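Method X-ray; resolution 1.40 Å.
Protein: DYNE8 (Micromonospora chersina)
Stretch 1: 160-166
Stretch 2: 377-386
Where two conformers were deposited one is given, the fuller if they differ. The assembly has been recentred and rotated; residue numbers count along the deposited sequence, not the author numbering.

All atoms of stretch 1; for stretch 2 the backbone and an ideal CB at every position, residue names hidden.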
ATOM      1  N   ARG A 160      -9.551  10.038  -4.673  1.00 12.49           N
ATOM      2  CA  ARG A 160     -10.832  10.421  -5.353  1.00 11.93           C
ATOM      3  C   ARG A 160     -11.711   9.178  -5.447  1.00 12.80           C
ATOM      4  O   ARG A 160     -12.970   9.377  -5.247  1.00 14.64           O
ATOM      5  CB  ARG A 160     -10.570  10.931  -6.721  1.00 13.85           C
ATOM      6  CG  ARG A 160      -9.935  12.379  -6.651  1.00 14.51           C
ATOM      7  CD  ARG A 160      -9.990  13.109  -8.023  1.00 19.18           C
ATOM      8  NE  ARG A 160      -9.417  12.354  -9.132  1.00 19.00           N
ATOM      9  CZ  ARG A 160      -8.134  12.381  -9.571  1.00 21.96           C
ATOM     10  NH1 ARG A 160      -7.236  13.045  -8.916  1.00 22.45           N
ATOM     11  NH2 ARG A 160      -7.767  11.682 -10.636  1.00 27.84           N
ATOM     12  N   TRP A 161     -11.200   7.976  -5.662  1.00 12.16           N
ATOM     13  CA  TRP A 161     -12.073   6.774  -5.656  1.00 12.35           C
ATOM     14  C   TRP A 161     -12.604   6.503  -4.299  1.00 12.56           C
ATOM     15  O   TRP A 161     -13.822   6.222  -4.126  1.00 11.20           O
ATOM     16  CB  TRP A 161     -11.215   5.594  -6.196  1.00 11.93           C
ATOM     17  CG  TRP A 161     -11.895   4.223  -6.252  1.00 12.13           C
ATOM     18  CD1 TRP A 161     -11.599   3.161  -5.499  1.00 13.50           C
ATOM     19  CD2 TRP A 161     -12.966   3.893  -7.102  1.00 12.63           C
ATOM     20  NE1 TRP A 161     -12.437   2.110  -5.858  1.00 12.97           N
ATOM     21  CE2 TRP A 161     -13.279   2.543  -6.839  1.00 12.75           C
ATOM     22  CE3 TRP A 161     -13.664   4.580  -8.091  1.00 13.56           C
ATOM     23  CZ2 TRP A 161     -14.320   1.850  -7.531  1.00 15.78           C
ATOM     24  CZ3 TRP A 161     -14.713   3.861  -8.810  1.00 14.32           C
ATOM     25  CH2 TRP A 161     -14.979   2.505  -8.501  1.00 14.05           C
ATOM     26  N   LEU A 162     -11.778   6.557  -3.274  1.00 10.99           N
ATOM     27  CA  LEU A 162     -12.299   6.405  -1.893  1.00 11.85           C
ATOM     28  C   LEU A 162     -13.351   7.456  -1.593  1.00 12.84           C
ATOM     29  O   LEU A 162     -14.389   7.133  -0.912  1.00 13.53           O
ATOM     30  CB  LEU A 162     -11.195   6.545  -0.786  1.00 14.13           C
ATOM     31  CG  LEU A 162     -10.071   5.541  -0.939  1.00 14.57           C
ATOM     32  CD1 LEU A 162      -8.992   5.867   0.105  1.00 19.24           C
ATOM     33  CD2 LEU A 162     -10.551   4.098  -0.741  1.00 15.59           C
ATOM     34  N   ASP A 163     -13.142   8.688  -2.022  1.00 12.54           N
ATOM     35  CA  ASP A 163     -14.169   9.753  -1.790  1.00 13.55           C
ATOM     36  C   ASP A 163     -15.473   9.432  -2.576  1.00 11.72           C
ATOM     37  O   ASP A 163     -16.573   9.567  -1.934  1.00 13.25           O
ATOM     38  CB  ASP A 163     -13.663  11.090  -2.314  1.00 15.28           C
ATOM     39  CG  ASP A 163     -12.492  11.690  -1.531  1.00 20.00           C
ATOM     40  OD1 ASP A 163     -12.288  11.352  -0.341  1.00 24.45           O
ATOM     41  OD2 ASP A 163     -11.897  12.593  -2.230  1.00 23.66           O
ATOM     42  N   ARG A 164     -15.391   8.927  -3.772  1.00 11.57           N
ATOM     43  CA  ARG A 164     -16.609   8.582  -4.552  1.00 11.94           C
ATOM     44  C   ARG A 164     -17.336   7.468  -3.765  1.00 12.84           C
ATOM     45  O   ARG A 164     -18.587   7.467  -3.794  1.00 12.97           O
ATOM     46  CB  ARG A 164     -16.232   8.102  -5.936  1.00 12.85           C
ATOM     47  CG  ARG A 164     -17.438   7.713  -6.809  1.00 14.50           C
ATOM     48  CD  ARG A 164     -17.008   7.545  -8.211  1.00 16.17           C
ATOM     49  NE  ARG A 164     -18.238   7.290  -8.930  1.00 19.93           N
ATOM     50  CZ  ARG A 164     -18.342   7.241 -10.220  1.00 21.41           C
ATOM     51  NH1 ARG A 164     -17.228   7.359 -10.955  1.00 25.51           N
ATOM     52  NH2 ARG A 164     -19.529   7.022 -10.785  1.00 20.82           N
ATOM     53  N   LEU A 165     -16.634   6.560  -3.107  1.00 11.55           N
ATOM     54  CA  LEU A 165     -17.248   5.440  -2.377  1.00 12.19           C
ATOM     55  C   LEU A 165     -17.693   5.804  -1.004  1.00 12.00           C
ATOM     56  O   LEU A 165     -18.339   4.991  -0.334  1.00 13.03           O
ATOM     57  CB  LEU A 165     -16.243   4.263  -2.299  1.00 12.33           C
ATOM     58  CG  LEU A 165     -15.898   3.549  -3.603  1.00 15.35           C
ATOM     59  CD1 LEU A 165     -14.716   2.699  -3.274  1.00 16.42           C
ATOM     60  CD2 LEU A 165     -17.019   2.713  -4.088  1.00 18.67           C
ATOM     61  N   GLY A 166     -17.318   6.984  -0.504  1.00 13.00           N
ATOM     62  CA  GLY A 166     -17.594   7.310   0.910  1.00 13.68           C
ATOM     63  C   GLY A 166     -16.845   6.414   1.880  1.00 13.69           C
ATOM     64  O   GLY A 166     -17.340   6.059   2.967  1.00 14.00           O
ATOM     65  N   UNK A 377      -6.632  -4.761  -9.388  1.00 22.74           N
ATOM     66  CA  UNK A 377      -6.500  -4.117  -8.079  1.00 18.89           C
ATOM     67  C   UNK A 377      -7.748  -3.330  -7.708  1.00 17.73           C
ATOM     68  O   UNK A 377      -8.150  -3.421  -6.570  1.00 16.78           O
ATOM     69  CB  UNK A 377      -5.282  -3.191  -8.065  1.00 18.89           C
ATOM     70  N   UNK A 378      -8.323  -2.560  -8.657  1.00 18.76           N
ATOM     71  CA  UNK A 378      -9.495  -1.781  -8.323  0.50 17.19           C
ATOM     72  C   UNK A 378     -10.597  -2.756  -7.949  1.00 16.10           C
ATOM     73  O   UNK A 378     -11.261  -2.494  -6.971  1.00 16.08           O
ATOM     74  CB  UNK A 378      -9.916  -0.871  -9.478  0.50 17.19           C
ATOM     75  N   UNK A 379     -10.749  -3.894  -8.624  1.00 14.10           N
ATOM     76  CA  UNK A 379     -11.788  -4.834  -8.191  1.00 11.68           C
ATOM     77  C   UNK A 379     -11.487  -5.449  -6.886  1.00 14.00           C
ATOM     78  O   UNK A 379     -12.393  -5.478  -6.002  1.00 13.50           O
ATOM     79  CB  UNK A 379     -11.989  -5.943  -9.226  1.00 11.68           C
ATOM     80  N   UNK A 380     -10.299  -5.939  -6.607  1.00 12.25           N
ATOM     81  CA  UNK A 380     -10.017  -6.599  -5.346  1.00 12.70           C
ATOM     82  C   UNK A 380     -10.043  -5.640  -4.149  1.00 12.94           C
ATOM     83  O   UNK A 380     -10.520  -5.966  -3.079  1.00 14.16           O
ATOM     84  CB  UNK A 380      -8.654  -7.289  -5.426  1.00 12.70           C
ATOM     85  N   UNK A 381      -9.469  -4.466  -4.315  1.00 12.92           N
ATOM     86  CA  UNK A 381      -9.477  -3.441  -3.303  1.00 12.85           C
ATOM     87  C   UNK A 381     -10.898  -2.980  -3.021  1.00 12.86           C
ATOM     88  O   UNK A 381     -11.200  -2.757  -1.841  1.00 12.49           O
ATOM     89  CB  UNK A 381      -8.602  -2.261  -3.731  1.00 12.85           C
ATOM     90  N   UNK A 382     -11.749  -2.848  -4.029  1.00 12.53           N
ATOM     91  CA  UNK A 382     -13.113  -2.384  -3.750  1.00 12.31           C
ATOM     92  C   UNK A 382     -13.874  -3.518  -3.100  1.00 11.93           C
ATOM     93  O   UNK A 382     -14.702  -3.289  -2.180  1.00 12.41           O
ATOM     94  CB  UNK A 382     -13.821  -1.911  -5.021  1.00 12.31           C
ATOM     95  N   UNK A 383     -13.628  -4.788  -3.475  1.00 11.15           N
ATOM     96  CA  UNK A 383     -14.281  -5.930  -2.809  1.00 11.28           C
ATOM     97  C   UNK A 383     -13.870  -5.926  -1.348  1.00 11.63           C
ATOM     98  O   UNK A 383     -14.753  -6.170  -0.464  1.00 12.64           O
ATOM     99  CB  UNK A 383     -13.911  -7.258  -3.473  1.00 11.28           C
ATOM    100  N   UNK A 384     -12.624  -5.689  -0.980  1.00 11.88           N
ATOM    101  CA  UNK A 384     -12.170  -5.664   0.362  1.00 11.17           C
ATOM    102  C   UNK A 384     -12.917  -4.552   1.127  1.00 12.80           C
ATOM    103  O   UNK A 384     -13.394  -4.796   2.260  1.00 12.11           O
ATOM    104  CB  UNK A 384     -10.654  -5.465   0.405  1.00 11.17           C
ATOM    105  N   UNK A 385     -12.965  -3.327   0.563  1.00 11.54           N
ATOM    106  CA  UNK A 385     -13.640  -2.198   1.271  1.00 10.95           C
ATOM    107  C   UNK A 385     -15.079  -2.607   1.475  1.00 12.13           C
ATOM    108  O   UNK A 385     -15.645  -2.244   2.570  1.00 12.43           O
ATOM    109  CB  UNK A 385     -13.552  -0.884   0.492  1.00 10.95           C
ATOM    110  N   UNK A 386     -15.762  -3.192   0.510  1.00 10.75           N
ATOM    111  CA  UNK A 386     -17.192  -3.498   0.671  1.00 11.10           C
ATOM    112  C   UNK A 386     -17.380  -4.561   1.708  1.00 13.11           C
ATOM    113  O   UNK A 386     -18.178  -4.417   2.648  1.00 11.76           O
ATOM    114  CB  UNK A 386     -17.818  -3.944  -0.652  1.00 11.10           C
TER

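Two helices lie with axes 12.3 Å apart at closest approach and N-to-C directions 41° apart, wide enough that side chains, not backbones, must make the contact. Stretch 1 offers the ring of Trp-161 with a donor at NE1, and the methyls of Leu-162 and Leu-165.

Position 377 has ordinary helical angles, and nothing of stretch 1 comes within 5.5 Å of its ideal CB. Stretch 1 sets no demand here, and many side chains would be compatible with it. It is Gly-377.

At 378, CA-to-CB points toward stretch 1, and the ideal CB of 378 lies 5.3 Å from NE1 of Trp-161. That leaves room for a side chain long enough to reach the indole: leucine, methionine, lysine or glutamine are all plausible, with a flexible apolar chain best suited to the ring face. The residue is Met-378. With all three chi angles in m, its chain curls so that CE sits over one face of the tryptophan, 3.6 Å from the centroid of the five-membered ring and 12° off its normal, a CH-pi contact. Met-378 CE also comes 3.6 Å from Trp-161 CD1. The sulfur stands farther back and oblique, so the methyl makes the close approach.

Position 379 points away and 380 is out of reach; stretch 1 cannot choose their side chains, and alanine, a good helix former, is one of many that would serve. They are Ala-379 and Ala-380.

Position 381 is different: its CA-to-CB direction is toward stretch 1, yet no atom there lies within 5.5 Å of the ideal CB. The CB of 381 itself would stand 3.1 Å from O of residue 377, within its own helix, so a residue without one sits easiest, although stretch 1 makes no demand. The residue is Gly-381.

The most constrained position is 382. The ideal CB of 382 is 4.3 Å from Trp-161 NE1. The same ideal CB of 382 is 5.0 Å from Leu-165 CD1, so the position meets a donor and a methyl together. A short side chain carrying an acceptor fits, serine or threonine above all; valine would fill similar space but leave the indole nitrogen unanswered. Thr-382 meets both demands. Trp-161 NE1 donates to Thr-382 OG1 at 3.0 Å, near the plane of the ring, while Thr-382 OG1 donates in turn to Met-378 O at 2.7 Å, relaying the bond into the helix. Thr-382 CG2 lies 4.3 Å from Leu-165 CD1.

Positions 383 and 384 are both out of reach, so stretch 1 would tolerate small or large residues alike; they are Ala-383 and Ala-384.

At 385 the direction is again toward stretch 1, with Leu-165 CD1 5.3 Å from the ideal CB of 385 and Leu-162 nearby. An apolar chain such as leucine, isoleucine or methionine suits this greasy gap. Leu-385, in m,t, places CD1 3.7 Å from Leu-162 CD2 and 4.2 Å from Leu-165 CD1, one methyl touching both leucines.

Position 386 is out of reach, so stretch 1 permits even a bulky residue; Phe-386 keeps its ring clear of it.

Stretch 2 377-386: GMAAGTAALF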
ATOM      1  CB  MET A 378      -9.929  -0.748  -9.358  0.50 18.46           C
ATOM      2  CG  MET A 378      -8.803   0.182  -9.835  0.50 22.79           C
ATOM      3  SD  MET A 378      -8.024   1.327  -8.689  0.50 28.19           S
ATOM      4  CE  MET A 378      -9.592   2.045  -8.257  0.50 19.18           C
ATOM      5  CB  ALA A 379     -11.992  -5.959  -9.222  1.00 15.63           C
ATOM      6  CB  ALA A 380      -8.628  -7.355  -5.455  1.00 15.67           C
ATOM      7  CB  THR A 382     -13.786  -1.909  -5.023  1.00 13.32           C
ATOM      8  OG1 THR A 382     -12.971  -0.850  -5.594  1.00 12.97           O
ATOM      9  CG2 THR A 382     -15.129  -1.294  -4.724  1.00 14.46           C
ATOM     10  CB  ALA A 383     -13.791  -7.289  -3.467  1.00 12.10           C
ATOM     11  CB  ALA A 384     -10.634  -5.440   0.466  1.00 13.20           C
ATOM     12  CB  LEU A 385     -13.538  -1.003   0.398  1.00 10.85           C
ATOM     13  CG  LEU A 385     -12.112  -0.380   0.290  1.00 13.34           C
ATOM     14  CD1 LEU A 385     -12.021   0.668  -0.752  1.00 14.44           C
ATOM     15  CD2 LEU A 385     -11.709   0.274   1.620  1.00 14.00           C
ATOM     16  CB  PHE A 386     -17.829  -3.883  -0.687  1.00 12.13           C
ATOM     17  CG  PHE A 386     -19.292  -4.245  -0.571  1.00 11.33           C
ATOM     18  CD1 PHE A 386     -20.236  -3.206  -0.634  1.00 12.29           C
ATOM     19  CD2 PHE A 386     -19.685  -5.534  -0.349  1.00 11.40           C
ATOM     20  CE1 PHE A 386     -21.596  -3.513  -0.487  1.00 11.24           C
ATOM     21  CE2 PHE A 386     -21.024  -5.851  -0.176  1.00 12.29           C
ATOM     22  CZ  PHE A 386     -22.009  -4.812  -0.287  1.00 13.99           C
TER
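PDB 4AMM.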